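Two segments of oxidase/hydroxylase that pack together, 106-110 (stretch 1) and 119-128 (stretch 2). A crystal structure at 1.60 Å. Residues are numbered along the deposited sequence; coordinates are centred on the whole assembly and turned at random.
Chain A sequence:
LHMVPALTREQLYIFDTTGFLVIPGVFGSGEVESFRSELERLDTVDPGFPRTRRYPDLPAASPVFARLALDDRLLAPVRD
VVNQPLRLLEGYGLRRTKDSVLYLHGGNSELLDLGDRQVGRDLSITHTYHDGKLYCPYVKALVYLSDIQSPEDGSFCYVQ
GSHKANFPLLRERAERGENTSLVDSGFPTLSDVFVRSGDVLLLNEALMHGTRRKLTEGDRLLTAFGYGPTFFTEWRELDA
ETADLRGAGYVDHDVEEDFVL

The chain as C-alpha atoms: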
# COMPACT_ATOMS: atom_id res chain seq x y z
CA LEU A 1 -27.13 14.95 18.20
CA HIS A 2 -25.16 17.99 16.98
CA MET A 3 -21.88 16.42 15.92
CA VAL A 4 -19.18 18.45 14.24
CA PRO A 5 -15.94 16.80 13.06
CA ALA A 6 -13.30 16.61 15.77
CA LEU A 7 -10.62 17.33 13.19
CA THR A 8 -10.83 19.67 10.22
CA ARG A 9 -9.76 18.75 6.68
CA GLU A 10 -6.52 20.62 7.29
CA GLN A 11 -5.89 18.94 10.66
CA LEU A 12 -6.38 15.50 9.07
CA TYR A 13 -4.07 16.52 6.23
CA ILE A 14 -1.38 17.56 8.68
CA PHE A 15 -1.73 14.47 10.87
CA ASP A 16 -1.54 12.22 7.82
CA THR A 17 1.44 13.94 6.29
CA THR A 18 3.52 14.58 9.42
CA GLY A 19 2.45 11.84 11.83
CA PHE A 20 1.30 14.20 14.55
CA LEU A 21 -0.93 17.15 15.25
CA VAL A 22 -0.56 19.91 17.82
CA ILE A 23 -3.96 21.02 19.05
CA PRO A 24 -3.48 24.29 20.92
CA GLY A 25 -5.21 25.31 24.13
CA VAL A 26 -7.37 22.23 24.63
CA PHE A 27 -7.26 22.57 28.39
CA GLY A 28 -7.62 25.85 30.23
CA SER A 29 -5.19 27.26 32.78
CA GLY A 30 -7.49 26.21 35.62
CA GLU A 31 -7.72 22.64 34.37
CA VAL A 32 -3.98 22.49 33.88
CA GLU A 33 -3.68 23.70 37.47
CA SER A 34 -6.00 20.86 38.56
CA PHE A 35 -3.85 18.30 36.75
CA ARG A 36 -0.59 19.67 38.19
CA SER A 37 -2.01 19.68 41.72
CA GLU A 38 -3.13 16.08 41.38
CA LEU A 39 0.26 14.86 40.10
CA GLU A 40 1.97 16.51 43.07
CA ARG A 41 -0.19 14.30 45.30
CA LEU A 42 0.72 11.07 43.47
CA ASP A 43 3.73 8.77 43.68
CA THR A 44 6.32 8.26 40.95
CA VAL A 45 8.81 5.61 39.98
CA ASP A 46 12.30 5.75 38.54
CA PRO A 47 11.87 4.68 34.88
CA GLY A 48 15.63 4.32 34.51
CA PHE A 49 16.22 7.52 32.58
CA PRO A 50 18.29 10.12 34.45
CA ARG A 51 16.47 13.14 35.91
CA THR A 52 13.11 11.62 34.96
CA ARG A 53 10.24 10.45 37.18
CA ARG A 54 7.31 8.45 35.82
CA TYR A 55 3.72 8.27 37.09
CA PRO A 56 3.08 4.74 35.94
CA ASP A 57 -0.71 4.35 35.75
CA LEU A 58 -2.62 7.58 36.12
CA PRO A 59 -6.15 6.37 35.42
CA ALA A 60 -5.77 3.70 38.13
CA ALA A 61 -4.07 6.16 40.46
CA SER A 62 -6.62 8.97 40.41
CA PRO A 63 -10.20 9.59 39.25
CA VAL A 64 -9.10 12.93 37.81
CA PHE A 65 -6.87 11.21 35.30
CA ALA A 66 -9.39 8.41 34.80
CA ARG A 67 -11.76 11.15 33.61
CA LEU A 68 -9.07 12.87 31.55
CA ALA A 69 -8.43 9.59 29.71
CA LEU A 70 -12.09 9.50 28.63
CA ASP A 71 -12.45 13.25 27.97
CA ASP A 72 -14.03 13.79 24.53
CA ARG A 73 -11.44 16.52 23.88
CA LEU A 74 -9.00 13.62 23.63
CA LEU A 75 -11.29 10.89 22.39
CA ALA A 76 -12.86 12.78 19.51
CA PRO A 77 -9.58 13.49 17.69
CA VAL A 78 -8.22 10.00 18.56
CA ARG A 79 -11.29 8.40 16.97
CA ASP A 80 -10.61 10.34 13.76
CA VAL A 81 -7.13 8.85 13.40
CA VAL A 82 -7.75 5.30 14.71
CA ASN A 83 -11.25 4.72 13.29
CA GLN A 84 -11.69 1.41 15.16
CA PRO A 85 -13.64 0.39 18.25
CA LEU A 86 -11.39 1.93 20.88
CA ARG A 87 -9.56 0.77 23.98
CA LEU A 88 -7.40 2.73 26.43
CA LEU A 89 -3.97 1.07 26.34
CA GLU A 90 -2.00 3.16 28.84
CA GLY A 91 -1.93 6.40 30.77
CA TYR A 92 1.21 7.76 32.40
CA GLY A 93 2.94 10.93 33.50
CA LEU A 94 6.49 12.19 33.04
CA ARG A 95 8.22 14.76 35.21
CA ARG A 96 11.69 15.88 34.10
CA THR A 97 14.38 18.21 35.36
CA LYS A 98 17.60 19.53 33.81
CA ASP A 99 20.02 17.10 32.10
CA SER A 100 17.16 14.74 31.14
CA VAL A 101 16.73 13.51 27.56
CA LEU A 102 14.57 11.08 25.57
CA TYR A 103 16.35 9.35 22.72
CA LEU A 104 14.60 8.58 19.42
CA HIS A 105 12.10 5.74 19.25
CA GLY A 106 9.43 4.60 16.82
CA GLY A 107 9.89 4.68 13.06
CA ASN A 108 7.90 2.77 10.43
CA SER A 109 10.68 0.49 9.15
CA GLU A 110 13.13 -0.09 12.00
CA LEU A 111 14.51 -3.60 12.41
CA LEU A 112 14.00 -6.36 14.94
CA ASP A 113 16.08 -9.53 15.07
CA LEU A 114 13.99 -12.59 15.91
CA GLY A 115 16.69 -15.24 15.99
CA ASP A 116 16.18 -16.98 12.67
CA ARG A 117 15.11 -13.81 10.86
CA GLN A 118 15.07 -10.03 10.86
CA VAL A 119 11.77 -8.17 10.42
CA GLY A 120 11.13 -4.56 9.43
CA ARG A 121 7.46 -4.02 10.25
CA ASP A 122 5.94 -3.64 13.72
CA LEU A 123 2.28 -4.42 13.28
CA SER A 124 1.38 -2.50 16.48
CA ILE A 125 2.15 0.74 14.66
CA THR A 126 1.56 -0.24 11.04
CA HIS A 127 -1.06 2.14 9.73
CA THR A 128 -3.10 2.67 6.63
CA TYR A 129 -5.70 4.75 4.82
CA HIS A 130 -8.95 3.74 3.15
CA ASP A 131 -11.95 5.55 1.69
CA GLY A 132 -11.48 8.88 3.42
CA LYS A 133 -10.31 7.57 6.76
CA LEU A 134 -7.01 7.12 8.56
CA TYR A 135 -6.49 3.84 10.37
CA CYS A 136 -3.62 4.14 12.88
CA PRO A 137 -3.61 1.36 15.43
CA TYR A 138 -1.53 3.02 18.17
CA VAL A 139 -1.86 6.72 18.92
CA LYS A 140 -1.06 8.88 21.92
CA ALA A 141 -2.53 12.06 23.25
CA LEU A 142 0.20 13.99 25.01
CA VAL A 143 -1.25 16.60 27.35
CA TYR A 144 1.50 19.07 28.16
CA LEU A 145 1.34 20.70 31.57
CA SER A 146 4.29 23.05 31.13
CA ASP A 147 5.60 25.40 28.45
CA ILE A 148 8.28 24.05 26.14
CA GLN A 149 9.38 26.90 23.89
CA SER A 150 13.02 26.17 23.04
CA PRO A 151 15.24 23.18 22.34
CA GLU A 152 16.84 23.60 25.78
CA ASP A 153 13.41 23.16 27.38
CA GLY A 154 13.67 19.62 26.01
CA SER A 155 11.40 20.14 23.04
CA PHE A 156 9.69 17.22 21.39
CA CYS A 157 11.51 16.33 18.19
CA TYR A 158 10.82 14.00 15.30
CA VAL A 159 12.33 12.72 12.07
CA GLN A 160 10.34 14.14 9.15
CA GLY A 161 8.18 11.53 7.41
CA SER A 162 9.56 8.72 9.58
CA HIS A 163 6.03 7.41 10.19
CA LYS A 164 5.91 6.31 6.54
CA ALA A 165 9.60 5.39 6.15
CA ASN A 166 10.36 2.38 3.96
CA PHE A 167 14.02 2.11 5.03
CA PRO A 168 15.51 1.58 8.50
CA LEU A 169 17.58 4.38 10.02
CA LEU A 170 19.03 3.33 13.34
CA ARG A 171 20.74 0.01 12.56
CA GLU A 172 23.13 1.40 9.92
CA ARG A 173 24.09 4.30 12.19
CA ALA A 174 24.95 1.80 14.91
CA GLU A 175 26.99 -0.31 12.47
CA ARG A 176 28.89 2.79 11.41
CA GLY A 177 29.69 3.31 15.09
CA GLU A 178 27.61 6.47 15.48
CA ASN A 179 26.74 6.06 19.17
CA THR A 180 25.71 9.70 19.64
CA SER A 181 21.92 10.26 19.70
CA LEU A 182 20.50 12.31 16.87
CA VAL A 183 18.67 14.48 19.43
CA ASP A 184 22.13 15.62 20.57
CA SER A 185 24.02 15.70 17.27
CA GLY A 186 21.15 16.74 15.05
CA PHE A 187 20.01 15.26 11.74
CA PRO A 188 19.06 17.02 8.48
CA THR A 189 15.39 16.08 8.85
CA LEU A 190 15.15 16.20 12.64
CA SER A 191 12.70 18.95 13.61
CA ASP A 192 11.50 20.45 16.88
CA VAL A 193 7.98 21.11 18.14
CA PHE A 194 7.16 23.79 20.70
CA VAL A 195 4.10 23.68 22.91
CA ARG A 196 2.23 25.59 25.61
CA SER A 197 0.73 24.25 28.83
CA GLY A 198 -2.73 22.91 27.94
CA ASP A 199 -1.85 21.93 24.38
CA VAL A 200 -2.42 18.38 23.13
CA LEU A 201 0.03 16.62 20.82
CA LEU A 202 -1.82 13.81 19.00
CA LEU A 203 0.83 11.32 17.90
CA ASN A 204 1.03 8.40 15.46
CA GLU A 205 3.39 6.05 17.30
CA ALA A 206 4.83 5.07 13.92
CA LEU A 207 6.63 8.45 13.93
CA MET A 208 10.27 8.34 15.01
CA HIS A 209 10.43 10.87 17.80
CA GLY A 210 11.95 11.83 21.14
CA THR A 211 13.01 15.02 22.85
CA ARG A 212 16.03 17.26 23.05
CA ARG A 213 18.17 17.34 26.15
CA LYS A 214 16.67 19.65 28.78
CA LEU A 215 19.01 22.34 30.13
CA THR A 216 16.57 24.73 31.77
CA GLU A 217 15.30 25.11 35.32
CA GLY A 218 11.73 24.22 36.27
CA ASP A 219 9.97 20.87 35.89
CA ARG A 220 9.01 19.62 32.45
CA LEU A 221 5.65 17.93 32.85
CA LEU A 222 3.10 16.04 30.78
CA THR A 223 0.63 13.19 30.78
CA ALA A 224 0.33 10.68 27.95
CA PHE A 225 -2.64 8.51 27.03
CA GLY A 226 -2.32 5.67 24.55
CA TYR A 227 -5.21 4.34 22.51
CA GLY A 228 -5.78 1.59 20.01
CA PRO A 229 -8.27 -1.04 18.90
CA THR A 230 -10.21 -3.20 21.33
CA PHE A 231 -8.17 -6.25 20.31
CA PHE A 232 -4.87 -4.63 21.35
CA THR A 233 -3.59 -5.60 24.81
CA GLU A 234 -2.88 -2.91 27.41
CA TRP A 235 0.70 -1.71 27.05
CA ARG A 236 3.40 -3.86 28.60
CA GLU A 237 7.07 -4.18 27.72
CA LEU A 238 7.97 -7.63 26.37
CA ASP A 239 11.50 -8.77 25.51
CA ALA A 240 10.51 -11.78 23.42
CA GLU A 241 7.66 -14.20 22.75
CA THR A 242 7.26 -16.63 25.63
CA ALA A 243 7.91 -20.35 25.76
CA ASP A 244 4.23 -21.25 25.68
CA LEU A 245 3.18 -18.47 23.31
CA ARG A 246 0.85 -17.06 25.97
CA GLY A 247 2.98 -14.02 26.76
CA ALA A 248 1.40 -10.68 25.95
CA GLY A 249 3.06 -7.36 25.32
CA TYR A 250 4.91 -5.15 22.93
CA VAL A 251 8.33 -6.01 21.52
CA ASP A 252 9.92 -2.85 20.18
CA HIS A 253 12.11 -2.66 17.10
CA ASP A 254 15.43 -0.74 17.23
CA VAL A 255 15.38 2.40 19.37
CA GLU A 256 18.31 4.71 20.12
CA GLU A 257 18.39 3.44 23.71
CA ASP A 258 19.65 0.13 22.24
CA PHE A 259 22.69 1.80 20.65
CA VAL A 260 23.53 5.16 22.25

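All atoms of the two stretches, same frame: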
# COMPACT_ATOMS: atom_id res chain seq x y z
N GLY A 106 10.41 4.64 17.89
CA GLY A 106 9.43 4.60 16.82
C GLY A 106 10.13 4.55 15.48
O GLY A 106 11.32 4.31 15.41
N GLY A 107 9.38 4.81 14.42
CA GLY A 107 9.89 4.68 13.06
C GLY A 107 9.22 3.50 12.35
O GLY A 107 9.21 2.38 12.86
N ASN A 108 8.70 3.75 11.16
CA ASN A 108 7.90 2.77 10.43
C ASN A 108 8.65 1.50 10.01
O ASN A 108 8.04 0.42 9.94
CB ASN A 108 7.30 3.44 9.20
CG ASN A 108 6.18 2.62 8.56
OD1 ASN A 108 5.26 2.13 9.24
ND2 ASN A 108 6.25 2.46 7.24
N SER A 109 9.94 1.62 9.71
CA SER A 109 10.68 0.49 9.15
C SER A 109 11.92 0.04 9.92
O SER A 109 12.82 -0.59 9.34
CB SER A 109 11.08 0.80 7.70
OG SER A 109 9.94 0.84 6.86
N GLU A 110 11.98 0.31 11.22
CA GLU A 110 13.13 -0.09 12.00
C GLU A 110 13.14 -1.60 12.17
O GLU A 110 12.09 -2.25 12.05
CB GLU A 110 13.15 0.63 13.35
CG GLU A 110 13.23 2.14 13.16
CD GLU A 110 14.44 2.57 12.33
OE1 GLU A 110 15.56 2.19 12.70
OE2 GLU A 110 14.26 3.26 11.31
N VAL A 119 12.98 -8.75 10.98
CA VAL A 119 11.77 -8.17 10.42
C VAL A 119 11.83 -6.65 10.46
O VAL A 119 12.56 -6.08 11.28
CB VAL A 119 10.50 -8.68 11.16
CG1 VAL A 119 10.38 -10.19 11.01
CG2 VAL A 119 10.54 -8.32 12.65
N GLY A 120 11.10 -6.01 9.56
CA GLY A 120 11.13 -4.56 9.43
C GLY A 120 9.78 -3.86 9.50
O GLY A 120 9.66 -2.70 9.13
N ARG A 121 8.77 -4.60 9.94
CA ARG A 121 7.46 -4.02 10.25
C ARG A 121 7.10 -4.38 11.68
O ARG A 121 7.34 -5.51 12.12
CB ARG A 121 6.39 -4.54 9.29
CG ARG A 121 6.44 -3.95 7.89
CD ARG A 121 5.68 -2.63 7.87
NE ARG A 121 5.79 -1.89 6.61
CZ ARG A 121 6.85 -1.15 6.28
NH1 ARG A 121 7.89 -1.09 7.09
NH2 ARG A 121 6.86 -0.48 5.12
N ASP A 122 6.52 -3.42 12.39
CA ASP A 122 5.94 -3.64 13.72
C ASP A 122 4.46 -3.43 13.54
O ASP A 122 4.02 -2.29 13.30
CB ASP A 122 6.51 -2.67 14.76
CG ASP A 122 6.03 -2.96 16.18
OD1 ASP A 122 4.97 -3.61 16.36
OD2 ASP A 122 6.73 -2.54 17.12
N LEU A 123 3.69 -4.50 13.64
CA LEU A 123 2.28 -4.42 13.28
C LEU A 123 1.50 -3.59 14.31
O LEU A 123 0.40 -3.14 13.99
CB LEU A 123 1.68 -5.82 13.08
CG LEU A 123 2.15 -6.49 11.77
CD1 LEU A 123 1.47 -7.84 11.53
CD2 LEU A 123 1.96 -5.59 10.55
N SER A 124 2.07 -3.32 15.48
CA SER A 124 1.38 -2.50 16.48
C SER A 124 1.29 -1.04 16.05
O SER A 124 0.47 -0.27 16.59
CB SER A 124 2.09 -2.57 17.85
OG SER A 124 3.41 -2.06 17.80
N ILE A 125 2.14 -0.64 15.11
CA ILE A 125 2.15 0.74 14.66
C ILE A 125 2.00 0.87 13.15
O ILE A 125 2.18 1.95 12.61
CB ILE A 125 3.47 1.47 15.06
CG1 ILE A 125 4.68 0.60 14.71
CG2 ILE A 125 3.44 1.83 16.54
CD1 ILE A 125 6.03 1.31 14.87
N THR A 126 1.71 -0.24 12.48
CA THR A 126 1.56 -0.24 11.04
C THR A 126 0.18 0.31 10.68
O THR A 126 -0.86 -0.22 11.09
CB THR A 126 1.79 -1.66 10.47
OG1 THR A 126 3.18 -1.99 10.62
CG2 THR A 126 1.43 -1.72 9.03
N HIS A 127 0.17 1.41 9.93
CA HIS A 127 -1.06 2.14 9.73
C HIS A 127 -1.41 2.26 8.26
O HIS A 127 -0.58 2.01 7.38
CB HIS A 127 -0.95 3.52 10.37
CG HIS A 127 0.20 4.32 9.86
ND1 HIS A 127 0.06 5.27 8.87
CD2 HIS A 127 1.51 4.30 10.18
CE1 HIS A 127 1.23 5.81 8.61
NE2 HIS A 127 2.14 5.24 9.38
N THR A 128 -2.66 2.60 8.00
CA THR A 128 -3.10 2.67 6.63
C THR A 128 -4.18 3.73 6.45
O THR A 128 -4.48 4.51 7.36
CB THR A 128 -3.58 1.27 6.16
OG1 THR A 128 -3.80 1.25 4.75
CG2 THR A 128 -4.85 0.88 6.86
O HOH W 1 2.73 1.76 8.31
O HOH W 2 6.03 -0.82 11.14

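Neither stretch contains a helix across the contact; each is organised instead by a type I beta turn, from Gly107 to Glu110 in the first and from Asp122 to Ile125 in the second. The backbones come nearest at Ser109 and Gly120, whose CA atoms lie 5.1 Å apart. There the approach is close enough for a CA-H...O contact, with Ser109 CA 3.3 Å from Gly120 O and an angle of 149° at the hydrogen. No direct backbone N-H...O hydrogen bond joins the stretches, and the buried surface, 334 Å² summed over both sides, is modest.

Gly107 adopts phi/psi of 111/129, angles at which a CB would be jammed against the carbonyl O of the preceding residue; an ideal CB would also lie 3.0 Å from Glu110 CG, a clash within its own turn. The second turn is closed by the backbone hydrogen bond from Ile125 N to Asp122 O (3.1 Å). Asp122 OD1 reinforces it by accepting from Ser124 N at 3.0 Å and from Ser124 OG at 2.6 Å, while Thr126 OG1 donates to Asp122 O at 2.8 Å.

The one direct hydrogen bond across the contact runs from Arg121 NH1 to Ser109 OG, 2.8 Å long with an N-H...O angle of 160°. The CA-to-CB bond of Arg121 points away from the first stretch, but its chi angles (m, m, t, then -79°) bring the guanidinium back to it. Ser109 OG sits at the guanidinium edge, near its plane, where an N-H can point at it. Asn108 ND2 instead lies over one face, 3.7 Å from Arg121 NH2. NH1 also makes a weak bond to Gly120 O (3.1 Å, 130°); Asn108 O, 3.2 Å from Arg121 NH1, is close but poorly angled and is not hydrogen-bonded to it.

Two waters supply further links. Water 2 donates to Asn108 O (2.6 Å from its O) and accepts from Asp122 N (2.9 Å to the same O), connecting backbone to backbone. Water 1 donates to Asn108 OD1 at 2.7 Å from its O and accepts from His127 N at 3.0 Å. Asn108 thus engages both waters, one through its carbonyl and one through its side chain, and loses 85 Å² to the other stretch, the largest share of any residue here.

Ile125 adds a nonpolar element: its CA-to-CB bond points toward the first stretch, and its p, t rotamer places CD1 3.9 Å from Gly107 O, a van der Waals contact with backbone.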